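Local coordinates for mandelate racemase/muconate lactonizing protein (Paenibacillus sp., PDB 3V5C) that probably dehydrates galacturonate as a magnesium-dependent member of the enolase superfamily, at residues R165-V171 and K203-N209. The protein carries 1 engineered substitution. Numbering follows the deposited sequence. Where two conformers were deposited one is given.
Sequences RHFKIKV and KIMIDAN
Extended strands 167-170 and 204-207, joined through helix 180-198 as a right-handed beta-alpha-beta unit of the enolase-type barrel, run parallel at 28°, their axes approaching to 4.5 Å. Phe167 pairs with Ile204 and Lys170 with Asp207. Backbone N-H...O hydrogen bonds run from Phe167 N to Lys203 O (2.9 Å) through to Val171 N to Asp207 O (2.8 Å); before them, His166 ND1 (chi1 m) accepts Lys203 N (3.0 Å). Branched Ile169 (m, t), Ile204 and Ile206 fill the helix-facing side with Phe167; Ile169 CD1 lies 3.5 Å from Ile204 CG2, and Val171 CG2 (chi1 m) 3.9 Å from Ala208 CB. Met205 (m, p, p) faces the barrel interior, where long lysines reach acids. Lys170 folds back (m, m, t, m), its NZ salt-bridged to Asp207 OD2 (2.8 Å; chi1 t); Asp207 OD1 accepts Asn209 N (3.0 Å), an Asx turn. Lys168 (t, t, p, t) NZ makes a long salt bridge to Asp207 OD2 (3.9 Å), hydrogen-bonds Tyr131 OH and salt-bridges Glu233 and Glu336. Magnesium, bound by Glu238 and Asp261, lies about 8 Å from Asp207's side chain, consistent with lysines offsetting the crowded Asp207-Glu233 charge.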
loop_
_atom_site.group_PDB
_atom_site.type_symbol
_atom_site.label_atom_id
_atom_site.label_comp_id
_atom_site.label_asym_id
_atom_site.label_seq_id
_atom_site.Cartn_x
_atom_site.Cartn_y
_atom_site.Cartn_z
ATOM N N ARG A 165 6.512 14.432 3.898
ATOM C CA ARG A 165 6.093 15.331 4.975
ATOM C C ARG A 165 5.378 14.597 6.114
ATOM O O ARG A 165 5.198 15.140 7.212
ATOM C CB ARG A 165 5.187 16.441 4.419
ATOM C CG ARG A 165 5.896 17.369 3.422
ATOM C CD ARG A 165 6.985 18.198 4.114
ATOM N NE ARG A 165 7.689 19.104 3.197
ATOM C CZ ARG A 165 8.822 18.799 2.563
ATOM N NH1 ARG A 165 9.387 17.599 2.718
ATOM N NH2 ARG A 165 9.398 19.697 1.762
ATOM N N HIS A 166 4.955 13.370 5.827
ATOM C CA HIS A 166 4.190 12.556 6.772
ATOM C C HIS A 166 4.906 11.251 6.980
ATOM O O HIS A 166 5.489 10.706 6.034
ATOM C CB HIS A 166 2.803 12.310 6.185
ATOM C CG HIS A 166 2.180 13.555 5.648
ATOM N ND1 HIS A 166 1.904 14.642 6.448
ATOM C CD2 HIS A 166 1.817 13.908 4.392
ATOM C CE1 HIS A 166 1.385 15.608 5.713
ATOM N NE2 HIS A 166 1.310 15.185 4.464
ATOM N N PHE A 167 4.834 10.730 8.204
ATOM C CA PHE A 167 5.712 9.628 8.584
ATOM C C PHE A 167 5.012 8.582 9.429
ATOM O O PHE A 167 4.309 8.921 10.371
ATOM C CB PHE A 167 6.926 10.174 9.347
ATOM C CG PHE A 167 7.736 11.164 8.556
ATOM C CD1 PHE A 167 7.438 12.522 8.608
ATOM C CD2 PHE A 167 8.775 10.729 7.739
ATOM C CE1 PHE A 167 8.189 13.457 7.846
ATOM C CE2 PHE A 167 9.526 11.647 6.980
ATOM C CZ PHE A 167 9.227 13.006 7.036
ATOM N N LYS A 168 5.243 7.313 9.097
ATOM C CA LYS A 168 4.742 6.222 9.923
ATOM C C LYS A 168 5.914 5.588 10.634
ATOM O O LYS A 168 6.860 5.109 10.014
ATOM C CB LYS A 168 3.978 5.169 9.115
ATOM C CG LYS A 168 3.293 4.151 10.039
ATOM C CD LYS A 168 2.221 3.344 9.312
ATOM C CE LYS A 168 2.839 2.217 8.481
ATOM N NZ LYS A 168 1.727 1.420 7.794
ATOM N N ILE A 169 5.825 5.585 11.953
ATOM C CA ILE A 169 6.908 5.156 12.804
ATOM C C ILE A 169 6.594 3.791 13.394
ATOM O O ILE A 169 5.541 3.600 13.984
ATOM C CB ILE A 169 7.094 6.166 13.946
ATOM C CG1 ILE A 169 7.345 7.565 13.369
ATOM C CG2 ILE A 169 8.247 5.707 14.850
ATOM C CD1 ILE A 169 7.023 8.690 14.338
ATOM N N LYS A 170 7.482 2.823 13.190
ATOM C CA LYS A 170 7.309 1.535 13.830
ATOM C C LYS A 170 7.516 1.681 15.329
ATOM O O LYS A 170 8.482 2.315 15.766
ATOM C CB LYS A 170 8.264 0.495 13.249
ATOM C CG LYS A 170 7.982 0.136 11.787
ATOM C CD LYS A 170 6.731 -0.732 11.707
ATOM C CE LYS A 170 6.453 -1.187 10.288
ATOM N NZ LYS A 170 5.588 -0.209 9.600
ATOM N N VAL A 171 6.603 1.109 16.108
ATOM C CA VAL A 171 6.773 1.035 17.555
ATOM C C VAL A 171 6.528 -0.417 17.998
ATOM O O VAL A 171 6.303 -1.298 17.165
ATOM C CB VAL A 171 5.864 2.044 18.300
ATOM C CG1 VAL A 171 6.181 3.470 17.855
ATOM C CG2 VAL A 171 4.372 1.713 18.055
ATOM N N LYS A 203 1.967 14.907 9.406
ATOM C CA LYS A 203 1.155 13.918 10.112
ATOM C C LYS A 203 2.032 12.758 10.562
ATOM O O LYS A 203 2.865 12.245 9.793
ATOM C CB LYS A 203 0.016 13.406 9.215
ATOM C CG LYS A 203 -0.982 14.482 8.845
ATOM C CD LYS A 203 -2.095 13.914 7.991
ATOM C CE LYS A 203 -3.190 14.945 7.734
ATOM N NZ LYS A 203 -2.759 16.014 6.782
ATOM N N ILE A 204 1.840 12.336 11.809
ATOM C CA ILE A 204 2.616 11.241 12.368
ATOM C C ILE A 204 1.693 10.064 12.633
ATOM O O ILE A 204 0.642 10.224 13.245
ATOM C CB ILE A 204 3.251 11.663 13.708
ATOM C CG1 ILE A 204 4.196 12.845 13.488
ATOM C CG2 ILE A 204 3.968 10.492 14.362
ATOM C CD1 ILE A 204 5.340 12.524 12.569
ATOM N N MET A 205 2.083 8.887 12.152
ATOM C CA MET A 205 1.348 7.658 12.427
ATOM C C MET A 205 2.256 6.683 13.168
ATOM O O MET A 205 3.475 6.709 12.987
ATOM C CB MET A 205 0.848 7.021 11.124
ATOM C CG MET A 205 -0.198 7.837 10.368
ATOM S SD MET A 205 0.456 9.302 9.536
ATOM C CE MET A 205 1.483 8.574 8.271
ATOM N N ILE A 206 1.676 5.829 14.008
ATOM C CA ILE A 206 2.459 4.790 14.657
ATOM C C ILE A 206 1.902 3.395 14.391
ATOM O O ILE A 206 0.703 3.210 14.320
ATOM C CB ILE A 206 2.674 5.055 16.166
ATOM C CG1 ILE A 206 1.354 5.046 16.942
ATOM C CG2 ILE A 206 3.406 6.400 16.369
ATOM C CD1 ILE A 206 1.567 5.219 18.472
ATOM N N ASP A 207 2.793 2.419 14.243
ATOM C CA ASP A 207 2.426 1.069 13.840
ATOM C C ASP A 207 3.155 0.126 14.774
ATOM O O ASP A 207 4.386 0.067 14.745
ATOM C CB ASP A 207 2.822 0.859 12.364
ATOM C CG ASP A 207 2.617 -0.571 11.854
ATOM O OD1 ASP A 207 2.012 -1.421 12.548
ATOM O OD2 ASP A 207 3.033 -0.828 10.692
ATOM N N ALA A 208 2.395 -0.606 15.594
ATOM C CA ALA A 208 2.979 -1.512 16.588
ATOM C C ALA A 208 3.163 -2.942 16.089
ATOM O O ALA A 208 3.746 -3.760 16.785
ATOM C CB ALA A 208 2.153 -1.520 17.874
ATOM N N ASN A 209 2.703 -3.236 14.870
ATOM C CA ASN A 209 2.698 -4.612 14.389
ATOM C C ASN A 209 2.219 -5.569 15.478
ATOM O O ASN A 209 2.794 -6.640 15.689
ATOM C CB ASN A 209 4.066 -5.019 13.834
ATOM C CG ASN A 209 4.351 -4.367 12.517
ATOM O OD1 ASN A 209 5.067 -3.374 12.451
ATOM N ND2 ASN A 209 3.760 -4.910 11.435
HETATM O O HOH W 1 6.568 -2.328 14.550
#